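Local coordinates for protein-glutamine gamma-glutamyltransferase (Pseudomonas aeruginosa PAO1, PDB 6G49) that cross-links proteins in vitro by joining glutamine side chains to lysine amines with loss of ammonia, and is critical for the viability of the bacterium, at residues A[265-270]-A[284-289]; A[73-78]-A[120-125]; A[44-49]-A[242-247]. All blocks are in the same frame, centred on the assembly; numbering follows the deposited sequence.

Contact 1 of 3, residues A[265-270]-A[284-289]; sequences AGYQGG and FDAHAW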
# COMPACT_ATOMS: atom_id res chain seq x y z
N ALA A 265 -2.99 -0.55 0.40
CA ALA A 265 -3.27 -0.72 1.80
C ALA A 265 -3.13 -2.20 2.17
O ALA A 265 -3.48 -3.09 1.40
CB ALA A 265 -4.66 -0.28 2.12
N GLY A 266 -2.66 -2.43 3.37
CA GLY A 266 -2.49 -3.80 3.89
C GLY A 266 -1.78 -3.76 5.21
O GLY A 266 -2.14 -2.97 6.07
N TYR A 267 -0.78 -4.62 5.37
CA TYR A 267 -0.02 -4.71 6.60
C TYR A 267 1.45 -4.78 6.21
O TYR A 267 1.76 -5.24 5.11
CB TYR A 267 -0.42 -5.96 7.39
CG TYR A 267 -1.85 -5.98 7.83
CD1 TYR A 267 -2.87 -6.37 6.97
CD2 TYR A 267 -2.18 -5.45 9.07
CE1 TYR A 267 -4.20 -6.30 7.36
CE2 TYR A 267 -3.51 -5.37 9.46
CZ TYR A 267 -4.51 -5.77 8.60
OH TYR A 267 -5.80 -5.69 9.01
N GLN A 268 2.33 -4.38 7.13
CA GLN A 268 3.76 -4.52 6.88
C GLN A 268 4.38 -5.15 8.13
O GLN A 268 4.26 -4.57 9.19
CB GLN A 268 4.42 -3.20 6.50
CG GLN A 268 5.75 -3.35 5.80
CD GLN A 268 6.89 -3.88 6.64
OE1 GLN A 268 6.96 -3.60 7.81
NE2 GLN A 268 7.81 -4.57 5.98
N GLY A 269 5.12 -6.24 7.89
CA GLY A 269 5.93 -6.83 8.93
C GLY A 269 5.25 -8.03 9.54
O GLY A 269 4.77 -8.93 8.88
N GLY A 270 5.31 -8.08 10.86
CA GLY A 270 4.76 -9.18 11.62
C GLY A 270 5.65 -9.51 12.81
O GLY A 270 6.76 -9.04 12.92
N PHE A 284 -1.97 -3.44 14.55
CA PHE A 284 -1.01 -2.37 14.63
C PHE A 284 0.01 -2.40 13.48
O PHE A 284 0.75 -1.39 13.32
CB PHE A 284 -0.32 -2.29 16.00
CG PHE A 284 0.42 -3.52 16.48
CD1 PHE A 284 1.53 -4.03 15.85
CD2 PHE A 284 -0.05 -4.22 17.59
CE1 PHE A 284 2.19 -5.15 16.33
CE2 PHE A 284 0.61 -5.36 18.07
CZ PHE A 284 1.71 -5.82 17.42
N ASP A 285 0.10 -3.51 12.77
CA ASP A 285 0.97 -3.63 11.60
C ASP A 285 0.29 -3.07 10.33
O ASP A 285 0.90 -3.15 9.23
CB ASP A 285 1.36 -5.07 11.37
CG ASP A 285 2.26 -5.63 12.47
OD1 ASP A 285 3.12 -4.87 12.93
OD2 ASP A 285 2.00 -6.76 12.92
N ALA A 286 -0.92 -2.53 10.43
CA ALA A 286 -1.64 -1.96 9.26
C ALA A 286 -0.77 -0.86 8.65
O ALA A 286 -0.11 -0.07 9.36
CB ALA A 286 -2.99 -1.46 9.61
N HIS A 287 -0.72 -0.84 7.32
CA HIS A 287 0.22 0.03 6.62
C HIS A 287 -0.37 0.41 5.26
O HIS A 287 -1.19 -0.28 4.72
CB HIS A 287 1.56 -0.68 6.50
CG HIS A 287 2.71 0.19 6.18
ND1 HIS A 287 3.00 1.26 6.99
CD2 HIS A 287 3.62 0.15 5.19
CE1 HIS A 287 4.09 1.86 6.49
NE2 HIS A 287 4.49 1.21 5.37
N ALA A 288 0.13 1.52 4.76
CA ALA A 288 -0.23 2.06 3.45
C ALA A 288 1.02 2.54 2.75
O ALA A 288 1.91 3.15 3.39
CB ALA A 288 -1.23 3.17 3.58
N TRP A 289 1.14 2.23 1.46
CA TRP A 289 2.24 2.60 0.66
C TRP A 289 1.74 2.98 -0.75
O TRP A 289 0.52 3.22 -0.93
CB TRP A 289 3.35 1.54 0.67
CG TRP A 289 2.96 0.18 0.17
CD1 TRP A 289 3.25 -0.38 -1.04
CD2 TRP A 289 2.33 -0.86 0.95
NE1 TRP A 289 2.76 -1.66 -1.11
CE2 TRP A 289 2.21 -1.99 0.09
CE3 TRP A 289 1.78 -0.95 2.23
CZ2 TRP A 289 1.64 -3.20 0.51
CZ3 TRP A 289 1.24 -2.16 2.64
CH2 TRP A 289 1.15 -3.25 1.77
O HOH W 1 5.81 -5.45 12.13

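Contact 2 of 3, residues A[73-78]-A[120-125]; sequences WRALTM and WLFALD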
# COMPACT_ATOMS: atom_id res chain seq x y z
N TRP A 73 2.27 -7.05 3.01
CA TRP A 73 1.05 -7.82 2.86
C TRP A 73 -0.04 -6.98 2.20
O TRP A 73 -0.69 -6.19 2.90
CB TRP A 73 0.57 -8.40 4.20
CG TRP A 73 1.61 -9.11 4.99
CD1 TRP A 73 2.31 -8.60 6.03
CD2 TRP A 73 2.13 -10.44 4.78
NE1 TRP A 73 3.24 -9.51 6.48
CE2 TRP A 73 3.13 -10.64 5.74
CE3 TRP A 73 1.82 -11.44 3.86
CZ2 TRP A 73 3.85 -11.84 5.80
CZ3 TRP A 73 2.53 -12.63 3.93
CH2 TRP A 73 3.49 -12.79 4.91
N ARG A 74 -0.18 -7.09 0.88
CA ARG A 74 -1.21 -6.32 0.15
C ARG A 74 -2.58 -6.85 0.54
O ARG A 74 -2.83 -8.06 0.58
CB ARG A 74 -1.11 -6.36 -1.37
CG ARG A 74 -2.17 -5.54 -2.11
CD ARG A 74 -2.05 -5.57 -3.64
NE ARG A 74 -0.74 -5.18 -4.12
CZ ARG A 74 -0.52 -4.27 -5.07
NH1 ARG A 74 -1.56 -3.82 -5.77
NH2 ARG A 74 0.71 -3.83 -5.28
N ALA A 75 -3.51 -5.91 0.83
CA ALA A 75 -4.93 -6.19 0.98
C ALA A 75 -5.73 -5.66 -0.19
O ALA A 75 -6.49 -6.40 -0.83
CB ALA A 75 -5.46 -5.65 2.27
N LEU A 76 -5.58 -4.35 -0.46
CA LEU A 76 -6.37 -3.74 -1.55
C LEU A 76 -5.61 -2.51 -2.03
O LEU A 76 -4.67 -2.07 -1.41
CB LEU A 76 -7.77 -3.36 -1.09
CG LEU A 76 -7.91 -2.18 -0.14
CD1 LEU A 76 -9.32 -1.59 -0.29
CD2 LEU A 76 -7.63 -2.58 1.31
N THR A 77 -6.07 -1.94 -3.15
CA THR A 77 -5.62 -0.62 -3.60
C THR A 77 -6.78 0.34 -3.52
O THR A 77 -7.96 -0.05 -3.61
CB THR A 77 -5.02 -0.54 -5.01
OG1 THR A 77 -6.07 -0.50 -6.00
CG2 THR A 77 -4.03 -1.65 -5.29
N MET A 78 -6.41 1.61 -3.33
CA MET A 78 -7.35 2.72 -3.30
C MET A 78 -6.94 3.70 -4.41
O MET A 78 -5.89 4.31 -4.34
CB MET A 78 -7.31 3.36 -1.92
CG MET A 78 -7.79 2.37 -0.84
SD MET A 78 -7.83 3.16 0.79
CE MET A 78 -8.13 1.71 1.78
N TRP A 120 -11.23 -9.37 1.11
CA TRP A 120 -9.85 -9.27 0.66
C TRP A 120 -9.02 -10.32 1.39
O TRP A 120 -9.14 -10.40 2.63
CB TRP A 120 -9.28 -7.86 0.93
CG TRP A 120 -10.26 -6.82 0.47
CD1 TRP A 120 -10.90 -6.80 -0.74
CD2 TRP A 120 -10.72 -5.67 1.20
NE1 TRP A 120 -11.74 -5.72 -0.80
CE2 TRP A 120 -11.67 -5.01 0.37
CE3 TRP A 120 -10.45 -5.12 2.45
CZ2 TRP A 120 -12.34 -3.86 0.78
CZ3 TRP A 120 -11.14 -4.00 2.88
CH2 TRP A 120 -12.08 -3.38 2.05
N LEU A 121 -8.23 -11.09 0.65
CA LEU A 121 -7.24 -11.96 1.30
C LEU A 121 -5.90 -11.23 1.27
O LEU A 121 -5.51 -10.57 0.28
CB LEU A 121 -7.16 -13.29 0.56
CG LEU A 121 -8.43 -14.14 0.50
CD1 LEU A 121 -8.08 -15.56 0.10
CD2 LEU A 121 -9.23 -14.10 1.76
N PHE A 122 -5.17 -11.36 2.36
CA PHE A 122 -3.88 -10.71 2.49
C PHE A 122 -2.79 -11.58 1.87
O PHE A 122 -2.75 -12.80 2.13
CB PHE A 122 -3.58 -10.45 3.96
CG PHE A 122 -4.71 -9.85 4.73
CD1 PHE A 122 -5.30 -8.67 4.29
CD2 PHE A 122 -5.27 -10.49 5.83
CE1 PHE A 122 -6.40 -8.17 4.93
CE2 PHE A 122 -6.29 -9.90 6.53
CZ PHE A 122 -6.85 -8.72 6.09
N ALA A 123 -1.87 -10.99 1.12
CA ALA A 123 -0.79 -11.77 0.52
C ALA A 123 0.28 -10.84 -0.00
O ALA A 123 -0.03 -9.72 -0.45
CB ALA A 123 -1.33 -12.61 -0.62
N LEU A 124 1.51 -11.34 -0.08
CA LEU A 124 2.59 -10.62 -0.77
C LEU A 124 2.28 -10.59 -2.27
O LEU A 124 1.81 -11.55 -2.89
CB LEU A 124 3.92 -11.34 -0.57
CG LEU A 124 4.35 -11.66 0.85
CD1 LEU A 124 5.61 -12.49 0.81
CD2 LEU A 124 4.58 -10.39 1.70
N ASP A 125 2.52 -9.42 -2.88
CA ASP A 125 2.35 -9.25 -4.32
C ASP A 125 3.40 -10.11 -5.04
O ASP A 125 4.46 -10.36 -4.50
CB ASP A 125 2.49 -7.76 -4.67
CG ASP A 125 1.83 -7.29 -5.95
OD1 ASP A 125 0.76 -7.79 -6.28
OD2 ASP A 125 2.40 -6.36 -6.58
O HOH W 2 -4.91 -8.85 -1.74

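Contact 3 of 3, residues A[44-49]-A[242-247]; sequences GDIAEL and FCAHYA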
# COMPACT_ATOMS: atom_id res chain seq x y z
N GLY A 44 -5.05 9.46 9.12
CA GLY A 44 -5.52 9.30 10.50
C GLY A 44 -6.21 7.97 10.74
O GLY A 44 -6.23 7.42 11.85
N ASP A 45 -6.82 7.38 9.72
CA ASP A 45 -7.61 6.22 9.93
C ASP A 45 -6.73 5.00 10.17
O ASP A 45 -7.13 4.12 10.95
CB ASP A 45 -8.56 5.84 8.78
CG ASP A 45 -9.75 6.79 8.64
OD1 ASP A 45 -10.01 7.53 9.60
OD2 ASP A 45 -10.35 6.84 7.55
N ILE A 46 -5.54 4.95 9.56
CA ILE A 46 -4.68 3.79 9.78
C ILE A 46 -4.02 3.90 11.15
O ILE A 46 -3.74 2.89 11.79
CB ILE A 46 -3.66 3.57 8.63
CG1 ILE A 46 -4.37 3.56 7.29
CG2 ILE A 46 -2.90 2.26 8.88
CD1 ILE A 46 -5.50 2.58 7.24
N ALA A 47 -3.77 5.13 11.60
CA ALA A 47 -3.24 5.37 12.93
C ALA A 47 -4.19 4.78 13.97
O ALA A 47 -3.79 4.21 15.02
CB ALA A 47 -2.98 6.84 13.09
N GLU A 48 -5.51 4.89 13.72
CA GLU A 48 -6.47 4.26 14.66
C GLU A 48 -6.22 2.74 14.76
O GLU A 48 -6.24 2.16 15.84
CB GLU A 48 -7.90 4.67 14.31
CG GLU A 48 -8.92 3.90 15.14
CD GLU A 48 -10.34 4.42 15.15
OE1 GLU A 48 -10.56 5.55 14.66
OE2 GLU A 48 -11.24 3.69 15.66
N LEU A 49 -5.91 2.03 13.64
CA LEU A 49 -5.49 0.62 13.69
C LEU A 49 -4.13 0.42 14.35
O LEU A 49 -3.86 -0.66 14.93
CB LEU A 49 -5.45 -0.03 12.28
CG LEU A 49 -6.79 -0.28 11.59
CD1 LEU A 49 -6.57 -0.78 10.14
CD2 LEU A 49 -7.68 -1.29 12.33
N PHE A 242 0.95 9.64 9.97
CA PHE A 242 1.16 8.24 9.95
C PHE A 242 1.14 7.78 8.48
O PHE A 242 1.23 8.60 7.58
CB PHE A 242 0.15 7.54 10.86
CG PHE A 242 0.48 6.13 11.26
CD1 PHE A 242 1.65 5.86 11.99
CD2 PHE A 242 -0.34 5.05 10.95
CE1 PHE A 242 1.94 4.57 12.38
CE2 PHE A 242 -0.02 3.76 11.34
CZ PHE A 242 1.15 3.52 12.03
N CYS A 243 1.13 6.47 8.24
CA CYS A 243 1.46 5.99 6.87
C CYS A 243 0.48 6.54 5.84
O CYS A 243 0.92 6.78 4.72
CB CYS A 243 1.51 4.48 6.78
SG CYS A 243 0.03 3.68 7.44
N ALA A 244 -0.79 6.73 6.17
CA ALA A 244 -1.77 7.21 5.14
C ALA A 244 -1.47 8.66 4.72
O ALA A 244 -1.69 9.02 3.56
CB ALA A 244 -3.16 7.15 5.63
N HIS A 245 -0.97 9.50 5.63
CA HIS A 245 -0.51 10.84 5.26
C HIS A 245 0.57 10.74 4.19
O HIS A 245 0.53 11.46 3.14
CB HIS A 245 0.04 11.64 6.47
CG HIS A 245 -0.96 11.93 7.51
ND1 HIS A 245 -1.38 10.99 8.42
CD2 HIS A 245 -1.63 13.07 7.76
CE1 HIS A 245 -2.27 11.55 9.21
NE2 HIS A 245 -2.43 12.83 8.85
N TYR A 246 1.60 9.92 4.39
CA TYR A 246 2.73 9.85 3.52
C TYR A 246 2.33 9.22 2.17
O TYR A 246 2.66 9.71 1.13
CB TYR A 246 3.88 9.03 4.13
CG TYR A 246 4.55 9.79 5.27
CD1 TYR A 246 4.08 9.69 6.57
CD2 TYR A 246 5.60 10.63 5.00
CE1 TYR A 246 4.61 10.47 7.58
CE2 TYR A 246 6.16 11.38 6.02
CZ TYR A 246 5.68 11.30 7.30
OH TYR A 246 6.28 12.08 8.27
N ALA A 247 1.61 8.10 2.25
CA ALA A 247 1.23 7.38 1.02
C ALA A 247 0.28 8.24 0.17
O ALA A 247 0.46 8.32 -1.04
CB ALA A 247 0.58 6.05 1.34

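Contact 1 of 3, residues A[265-270]-A[284-289]
Gly266 and His287 pair on neighbouring antiparallel strands of the transglutaminase-like core, and the pairing sets the backbone of the histidine that, by similarity to relatives, belongs to the catalytic triad. Gly266 N donates to His287 O at 2.9 Å, and His287 N returns the bond to Gly266 O at 2.8 Å, the reciprocal bonds of an antiparallel hydrogen-bonded pair. A third bond, Gln268 N to Asp285 O (2.8 Å), carries the pairing past the corner that the chain turns at Gly266. The indole of Trp289 ends, at CH2, where a side chain on Gly266 would point, so a residue without one suits the place; Trp289 CZ3 lies 4.0 Å from Gly266 N.

The His287 ring leaves the strand with CG anti to the backbone N (chi1 -163°). Gln268 runs beside it, pointing the same way, and its CB packs 3.7 Å from His287 CD2, with amide and ring planes 72° apart. NE2 of His287 is bonded to Asp303, while its ND1 side packs against Cys243. Tyr267 leads away from the 284-289 segment overall, though its CE2 rests 3.9 Å from Ala286 CB, where a methyl is small enough to fit beside the ring; its hydroxyl bonds Gln283. Asp285 has two roles: OD2 accepts the backbone N-H of His282, and OD1 takes a bond from a water that also accepts from Gly270 N, 3.0 Å away. The arrangement matches the Cys-His-Asp triad of the papain-like transglutaminase fold, in which a sheet strand presents the histidine to a cysteine at a helix start.

Contact 2 of 3, residues A[73-78]-A[120-125]
Leu124 lays CD2 over one face of the Trp73 indole, 3.8 Å from the centroid of the six-membered ring and 17° off its normal, a CH-pi contact. Leu76 does the same to Trp120, with CD1 4.1 Å from the corresponding centroid. At the edge of the Phe122 ring, near its plane, the small methyl of Ala75 meets it closely, CB 3.6 Å from Phe122 CD1. The fourth flat group is the Arg74 guanidinium, with the Asp125 carboxylate stacked over one face, the planes 23° apart. Arg74 NH2 and Asp125 OD2 are 3.3 Å apart, a salt bridge of charges alone because the oxygen lies well out of the guanidinium plane. The Arg74 chain is extended through CD and then bends at chi3 (-54°), which turns NE out of the extended line. Each charge has another partner: Glu291 for Arg74 and Arg164 for Asp125. Arg74, Asp125 and Trp120 each have a second conformer, so their contacts hold less firmly than Trp73 on Leu124.

Between the side chains the strands pair through Arg74 and Ala123. Ala123 N bonds Arg74 O at 3.1 Å, whereas the return bond from Arg74 N is weak and bent. Beyond it the strands separate, and a water approaches Leu121 O at 2.7 Å and also lies near Ala75 O.

On its other side strand 72-81 has a classic beta bulge, Ala75 and Leu76 both facing Ala265. It thus runs between strand 120-124 and strands 261-265 and 267-268. Trp73 bonds Gly269 O through NE1, Leu121 meets strand 142-144, and strand 107-113 packs against Leu121 through Leu124.

Contact 3 of 3, residues A[44-49]-A[242-247]
Phe242 holds CG anti to its backbone N (chi1 -163°), and the ring reaches across to helix 45-50, where CD2 lies 3.8 Å from Ala47 CB and CE2 4.1 Å from Ile46 CG2. In Cys243, chi1 is 51°, which puts SG between the backbone N and the carbonyl carbon, facing Ile46; SG touches Ile46 CG2 at 3.6 Å. The Ile46 side chain divides its two branches: CG2 serves the sulfur and the phenyl, while CG1 meets Ala244 CB at 4.1 Å. A branched isoleucine suits this place, since it can fill the angle between three partners, and the small alanines Ala47 and Ala244 let the two helix starts come near each other. The Ile46 and Phe242 side chains cross at about a right angle.

At the other end Gly44, whose positive phi (112°) a glycine adopts easily, brings its backbone N to 3.5 Å from His245 CE1. The contact is apolar in the main, and Tyr219 stacks on the Phe242 ring.

Phe242 occupies the N-cap position, and Cys243, the nucleophile by similarity, opens the helix behind it. A cysteine at the N terminus of a helix, beside a sheet histidine, is typical of the papain-like active site of transglutaminases.

From the N terminus, residues 44-49 come first, and contact 3 joins them to 242-247, closing a loop of 192 residues. Contact 2 is nested inside that loop, bringing 73-78 to 120-125. Contact 1 follows in series, a short return from 265-270 to 284-289. Contact 1 lies in the middle: it touches contact 2 through neighbouring strands of one sheet, where Tyr267 O is 2.8 Å from Trp73 N, and contact 3 through His287 and Cys243. Contacts 2 and 3 do not touch each other. Together they tie the N-terminal part of the periplasmic domain to the helix and sheet that carry the probable catalytic residues.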